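Local coordinates for protein endo-1,4-beta-xylanase (Uncultured bacterium, PDB 7AX7) that uses cobalt to cleave acetyl groups from acetylated xylan, as the family 4 carbohydrate esterase domain of a multidomain xylanase, at residues S16-V21 and Q50-M55; Y28-T33 and Q167-L172. All coordinates share one frame; numbering follows the deposited sequence.

Interaction 1: S16-V21 and Q50-M55; sequences STTSDV and QRQVRM
With CG swung anti to the backbone N (chi1 -177°) and every bond from CG to NE extended, R51 spans the gap between helix 46-54 and the first turns of helix 16-28, where the CA atoms of S19 and R51, the closest pair, are 8.7 Å apart. In T18 a chi1 of -58° sets OG1 beside the backbone N and leaves the methyl CG2 anti to that N, which sends the methyl out to Q52. There T18 CG2 lies 3.6 Å from Q52 NE2, the two side chains crossing at about a right angle; it is a packing contact made by the amide nitrogen. T18 OG1, on the other branch, is bonded by D154 and the backbone N of S15.

At the far end of R51, NH1 stands 3.4 Å from S19 O, which approaches the guanidinium obliquely. A water makes the clearer link: it accepts from R51 NH1 at 3.1 Å, in the plane of the guanidinium and at its edge, and is hydrogen-bonded to S19 OG at 2.8 Å. The other terminal nitrogen, NH2, forms salt bridges with D23 and E26 farther along helix 16-28, so the group is gripped at both terminal nitrogens, which should restrict its rotation.

The two helices flank strand 33-36 in the parallel-stranded barrel of the NodB-type polysaccharide deacetylase fold. L22 packs against R51, Q52 and M55, while I48 reaches T18 and S19 from the preceding turn of helix 46-54. F34 of the strand touches both V21 and Q52. The cobalt ion, held by D12, H62 and H66, is about 12 Å from the side chain of T18.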
loop_
_atom_site.group_PDB
_atom_site.type_symbol
_atom_site.label_atom_id
_atom_site.label_comp_id
_atom_site.label_asym_id
_atom_site.label_seq_id
_atom_site.Cartn_x
_atom_site.Cartn_y
_atom_site.Cartn_z
ATOM N N SER A 16 -12.170 -8.352 5.058
ATOM C CA SER A 16 -12.535 -9.583 4.371
ATOM C C SER A 16 -12.329 -9.437 2.869
ATOM O O SER A 16 -12.012 -10.415 2.187
ATOM C CB SER A 16 -13.981 -9.969 4.697
ATOM O OG SER A 16 -14.892 -9.131 4.011
ATOM N N THR A 17 -12.469 -8.218 2.343
ATOM C CA THR A 17 -12.190 -7.997 0.931
ATOM C C THR A 17 -10.738 -8.320 0.608
ATOM O O THR A 17 -10.434 -8.842 -0.475
ATOM C CB THR A 17 -12.527 -6.557 0.548
ATOM O OG1 THR A 17 -13.921 -6.311 0.797
ATOM C CG2 THR A 17 -12.213 -6.304 -0.922
ATOM N N THR A 18 -9.827 -8.019 1.541
ATOM C CA THR A 18 -8.420 -8.373 1.363
ATOM C C THR A 18 -8.256 -9.813 0.887
ATOM O O THR A 18 -7.427 -10.095 0.016
ATOM C CB THR A 18 -7.649 -8.175 2.669
ATOM O OG1 THR A 18 -7.756 -6.814 3.106
ATOM C CG2 THR A 18 -6.169 -8.540 2.468
ATOM N N SER A 19 -9.017 -10.745 1.473
ATOM C CA SER A 19 -8.866 -12.152 1.110
ATOM C C SER A 19 -9.151 -12.376 -0.367
ATOM O O SER A 19 -8.525 -13.231 -1.004
ATOM C CB SER A 19 -9.782 -13.021 1.970
ATOM O OG SER A 19 -9.406 -12.927 3.328
ATOM N N ASP A 20 -10.103 -11.626 -0.928
ATOM C CA ASP A 20 -10.389 -11.742 -2.355
ATOM C C ASP A 20 -9.256 -11.158 -3.187
ATOM O O ASP A 20 -8.939 -11.676 -4.267
ATOM C CB ASP A 20 -11.711 -11.046 -2.685
ATOM C CG ASP A 20 -12.898 -11.666 -1.960
ATOM O OD1 ASP A 20 -13.011 -12.911 -1.928
ATOM O OD2 ASP A 20 -13.719 -10.903 -1.419
ATOM N N VAL A 21 -8.651 -10.063 -2.713
ATOM C CA VAL A 21 -7.482 -9.526 -3.394
ATOM C C VAL A 21 -6.370 -10.567 -3.399
ATOM O O VAL A 21 -5.740 -10.824 -4.436
ATOM C CB VAL A 21 -7.040 -8.200 -2.736
ATOM C CG1 VAL A 21 -5.705 -7.714 -3.307
ATOM C CG2 VAL A 21 -8.121 -7.121 -2.910
ATOM N N GLN A 50 -1.501 -13.296 8.363
ATOM C CA GLN A 50 -0.603 -14.442 8.253
ATOM C C GLN A 50 -0.453 -14.874 6.799
ATOM O O GLN A 50 0.660 -15.161 6.339
ATOM C CB GLN A 50 -1.114 -15.607 9.101
ATOM C CG GLN A 50 -1.038 -15.396 10.612
ATOM C CD GLN A 50 -1.626 -16.573 11.371
ATOM O OE1 GLN A 50 -2.756 -16.986 11.115
ATOM N NE2 GLN A 50 -0.851 -17.128 12.299
ATOM N N ARG A 51 -1.567 -14.921 6.062
ATOM C CA ARG A 51 -1.517 -15.289 4.651
ATOM C C ARG A 51 -0.765 -14.243 3.826
ATOM O O ARG A 51 -0.017 -14.592 2.908
ATOM C CB ARG A 51 -2.938 -15.489 4.118
ATOM C CG ARG A 51 -3.008 -15.955 2.666
ATOM C CD ARG A 51 -4.447 -16.035 2.144
ATOM N NE ARG A 51 -4.483 -16.366 0.718
ATOM C CZ ARG A 51 -5.546 -16.216 -0.066
ATOM N NH1 ARG A 51 -6.682 -15.729 0.423
ATOM N NH2 ARG A 51 -5.466 -16.534 -1.352
ATOM N N GLN A 52 -0.940 -12.957 4.140
ATOM C CA GLN A 52 -0.150 -11.931 3.461
ATOM C C GLN A 52 1.343 -12.213 3.610
ATOM O O GLN A 52 2.101 -12.155 2.631
ATOM C CB GLN A 52 -0.508 -10.537 4.000
ATOM C CG GLN A 52 -1.884 -10.025 3.558
ATOM C CD GLN A 52 -2.334 -8.778 4.324
ATOM O OE1 GLN A 52 -2.204 -8.705 5.544
ATOM N NE2 GLN A 52 -2.867 -7.802 3.604
ATOM N N VAL A 53 1.786 -12.534 4.830
ATOM C CA VAL A 53 3.204 -12.818 5.028
ATOM C C VAL A 53 3.606 -14.100 4.292
ATOM O O VAL A 53 4.665 -14.156 3.656
ATOM C CB VAL A 53 3.536 -12.873 6.534
ATOM C CG1 VAL A 53 4.949 -13.392 6.749
ATOM C CG2 VAL A 53 3.371 -11.478 7.175
ATOM N N ARG A 54 2.761 -15.136 4.336
ATOM C CA ARG A 54 3.093 -16.374 3.623
ATOM C C ARG A 54 3.326 -16.120 2.142
ATOM O O ARG A 54 4.230 -16.708 1.540
ATOM C CB ARG A 54 1.992 -17.425 3.795
ATOM C CG ARG A 54 1.988 -18.092 5.177
ATOM C CD ARG A 54 1.253 -19.443 5.161
ATOM N NE ARG A 54 -0.116 -19.379 4.637
ATOM C CZ ARG A 54 -1.174 -18.959 5.327
ATOM N NH1 ARG A 54 -1.046 -18.534 6.576
ATOM N NH2 ARG A 54 -2.370 -18.958 4.762
ATOM N N MET A 55 2.516 -15.258 1.535
ATOM C CA MET A 55 2.622 -14.957 0.115
ATOM C C MET A 55 3.710 -13.936 -0.199
ATOM O O MET A 55 3.828 -13.514 -1.355
ATOM C CB MET A 55 1.276 -14.447 -0.407
ATOM C CG MET A 55 0.205 -15.513 -0.471
ATOM S SD MET A 55 -1.434 -14.841 -0.778
ATOM C CE MET A 55 -1.165 -13.755 -2.203
HETATM O O HOH W 1 -7.341 -14.743 3.254
#

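Interaction 2: Y28-T33 and Q167-L172; sequences YGVKAT and QIIEGL
Y28 lays one face of its phenol ring over the side chain of I169, whose methyl CG2 comes to 3.6 Å from Y28 CG and also touches Y28 CB and CD1. I169 CD1 reaches the ring more loosely, 4.2 Å from Y28 CD2. The chi1 of I169 (-68°) puts CG1 beside the backbone N and CG2 anti to it, and from there I169 CG2 also meets V30 CG2 at 3.8 Å, the two side chains sliding past each other in opposite directions. One methyl is thus shared by tyrosine and valine. At the outer end a water in the plane of the ring, at its edge, is hydrogen-bonded to Y28 OH at 2.7 Å and donates to E170 OE1 at 2.8 Å. Between Y28 and V30 the chain turns at G29, whose positive phi (64°) belongs to the Schellman motif that ends helix 16-28; V30, just past the turn, points its CB toward the same isoleucine. K173 bonds the carbonyl O of Y28. Deeper in, I24 and L25 of helix 16-28 and F179 of strand 177-179 pack on I169, placing the contact where helices 16-28 and 159-174 meet beside the sheet, just ahead of strand 33-36.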
loop_
_atom_site.group_PDB
_atom_site.type_symbol
_atom_site.label_atom_id
_atom_site.label_comp_id
_atom_site.label_asym_id
_atom_site.label_seq_id
_atom_site.Cartn_x
_atom_site.Cartn_y
_atom_site.Cartn_z
ATOM N N TYR A 28 -2.199 -15.189 -9.959
ATOM C CA TYR A 28 -1.247 -14.643 -10.922
ATOM C C TYR A 28 0.202 -14.659 -10.431
ATOM O O TYR A 28 1.091 -14.194 -11.155
ATOM C CB TYR A 28 -1.652 -13.207 -11.297
ATOM C CG TYR A 28 -2.852 -13.146 -12.222
ATOM C CD1 TYR A 28 -2.706 -13.307 -13.603
ATOM C CD2 TYR A 28 -4.131 -12.955 -11.714
ATOM C CE1 TYR A 28 -3.813 -13.261 -14.454
ATOM C CE2 TYR A 28 -5.240 -12.909 -12.551
ATOM C CZ TYR A 28 -5.078 -13.065 -13.911
ATOM O OH TYR A 28 -6.190 -13.014 -14.724
ATOM N N GLY A 29 0.468 -15.171 -9.232
ATOM C CA GLY A 29 1.841 -15.199 -8.742
ATOM C C GLY A 29 2.436 -13.821 -8.543
ATOM O O GLY A 29 3.621 -13.605 -8.831
ATOM N N VAL A 30 1.639 -12.885 -8.042
ATOM C CA VAL A 30 2.013 -11.481 -7.936
ATOM C C VAL A 30 2.054 -11.086 -6.467
ATOM O O VAL A 30 1.196 -11.495 -5.678
ATOM C CB VAL A 30 1.022 -10.593 -8.721
ATOM C CG1 VAL A 30 1.224 -9.136 -8.385
ATOM C CG2 VAL A 30 1.181 -10.835 -10.228
ATOM N N LYS A 31 3.052 -10.297 -6.099
ATOM C CA LYS A 31 3.139 -9.738 -4.758
ATOM C C LYS A 31 2.690 -8.278 -4.772
ATOM O O LYS A 31 2.759 -7.599 -5.799
ATOM C CB LYS A 31 4.565 -9.853 -4.214
ATOM C CG LYS A 31 4.974 -11.291 -3.896
ATOM C CD LYS A 31 6.451 -11.397 -3.532
ATOM C CE LYS A 31 7.353 -11.085 -4.721
ATOM N NZ LYS A 31 8.776 -11.229 -4.317
ATOM N N ALA A 32 2.208 -7.809 -3.623
ATOM C CA ALA A 32 1.754 -6.433 -3.463
ATOM C C ALA A 32 2.158 -5.952 -2.078
ATOM O O ALA A 32 2.696 -6.711 -1.266
ATOM C CB ALA A 32 0.239 -6.308 -3.663
ATOM N N THR A 33 1.894 -4.677 -1.811
ATOM C CA THR A 33 2.171 -4.059 -0.520
ATOM C C THR A 33 0.861 -3.560 0.071
ATOM O O THR A 33 0.083 -2.894 -0.617
ATOM C CB THR A 33 3.166 -2.893 -0.670
ATOM O OG1 THR A 33 4.327 -3.349 -1.369
ATOM C CG2 THR A 33 3.583 -2.318 0.694
ATOM N N GLN A 167 -7.888 -7.870 -14.744
ATOM C CA GLN A 167 -7.505 -7.160 -15.966
ATOM C C GLN A 167 -6.253 -6.323 -15.750
ATOM O O GLN A 167 -5.418 -6.195 -16.654
ATOM C CB GLN A 167 -8.637 -6.253 -16.454
ATOM C CG GLN A 167 -9.844 -6.954 -17.074
ATOM C CD GLN A 167 -11.014 -5.987 -17.334
ATOM O OE1 GLN A 167 -11.991 -5.961 -16.581
ATOM N NE2 GLN A 167 -10.911 -5.199 -18.401
ATOM N N ILE A 168 -6.134 -5.697 -14.580
ATOM C CA ILE A 168 -4.970 -4.859 -14.307
ATOM C C ILE A 168 -3.693 -5.691 -14.354
ATOM O O ILE A 168 -2.721 -5.322 -15.021
ATOM C CB ILE A 168 -5.122 -4.131 -12.957
ATOM C CG1 ILE A 168 -6.271 -3.113 -13.019
ATOM C CG2 ILE A 168 -3.784 -3.430 -12.574
ATOM C CD1 ILE A 168 -6.678 -2.543 -11.647
ATOM N N ILE A 169 -3.677 -6.830 -13.655
ATOM C CA ILE A 169 -2.470 -7.657 -13.612
ATOM C C ILE A 169 -2.159 -8.204 -14.999
ATOM O O ILE A 169 -1.036 -8.076 -15.506
ATOM C CB ILE A 169 -2.627 -8.795 -12.586
ATOM C CG1 ILE A 169 -2.669 -8.232 -11.163
ATOM C CG2 ILE A 169 -1.501 -9.839 -12.745
ATOM C CD1 ILE A 169 -3.096 -9.237 -10.144
ATOM N N GLU A 170 -3.155 -8.829 -15.629
ATOM C CA GLU A 170 -2.967 -9.388 -16.960
ATOM C C GLU A 170 -2.462 -8.331 -17.929
ATOM O O GLU A 170 -1.588 -8.609 -18.761
ATOM C CB GLU A 170 -4.283 -9.982 -17.461
ATOM C CG GLU A 170 -4.174 -10.711 -18.790
ATOM C CD GLU A 170 -5.513 -10.861 -19.474
ATOM O OE1 GLU A 170 -6.342 -11.652 -18.986
ATOM O OE2 GLU A 170 -5.737 -10.172 -20.492
ATOM N N GLY A 171 -3.003 -7.109 -17.834
ATOM C CA GLY A 171 -2.638 -6.068 -18.781
ATOM C C GLY A 171 -1.233 -5.539 -18.564
ATOM O O GLY A 171 -0.516 -5.238 -19.523
ATOM N N LEU A 172 -0.816 -5.421 -17.303
ATOM C CA LEU A 172 0.524 -4.908 -17.042
ATOM C C LEU A 172 1.588 -5.932 -17.434
ATOM O O LEU A 172 2.635 -5.566 -17.983
ATOM C CB LEU A 172 0.645 -4.489 -15.573
ATOM C CG LEU A 172 -0.159 -3.217 -15.228
ATOM C CD1 LEU A 172 -0.144 -2.925 -13.743
ATOM C CD2 LEU A 172 0.358 -2.024 -16.007
HETATM O O HOH W 2 -5.838 -13.820 -17.272
#

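Overall arrangement
From the N terminus, strand 4-11 leads into helix 16-28, whose first turns join interaction 1 and whose C-terminal end opens into interaction 2. The chain then runs through loop 28-33 and strand 33-36 to helix 46-54, where 50-55 closes the short first loop, with 28 residues between its segments. Interaction 2 closes much later, at 167-172 on helix 159-174, after 133 intervening residues. The segments alternate, so the two loops cross, and the contacts touch where M55 O lies 3.6 Å from K31 CG. Together they fasten helix 16-28 to both flanking helices, one next in sequence, the other far along the chain.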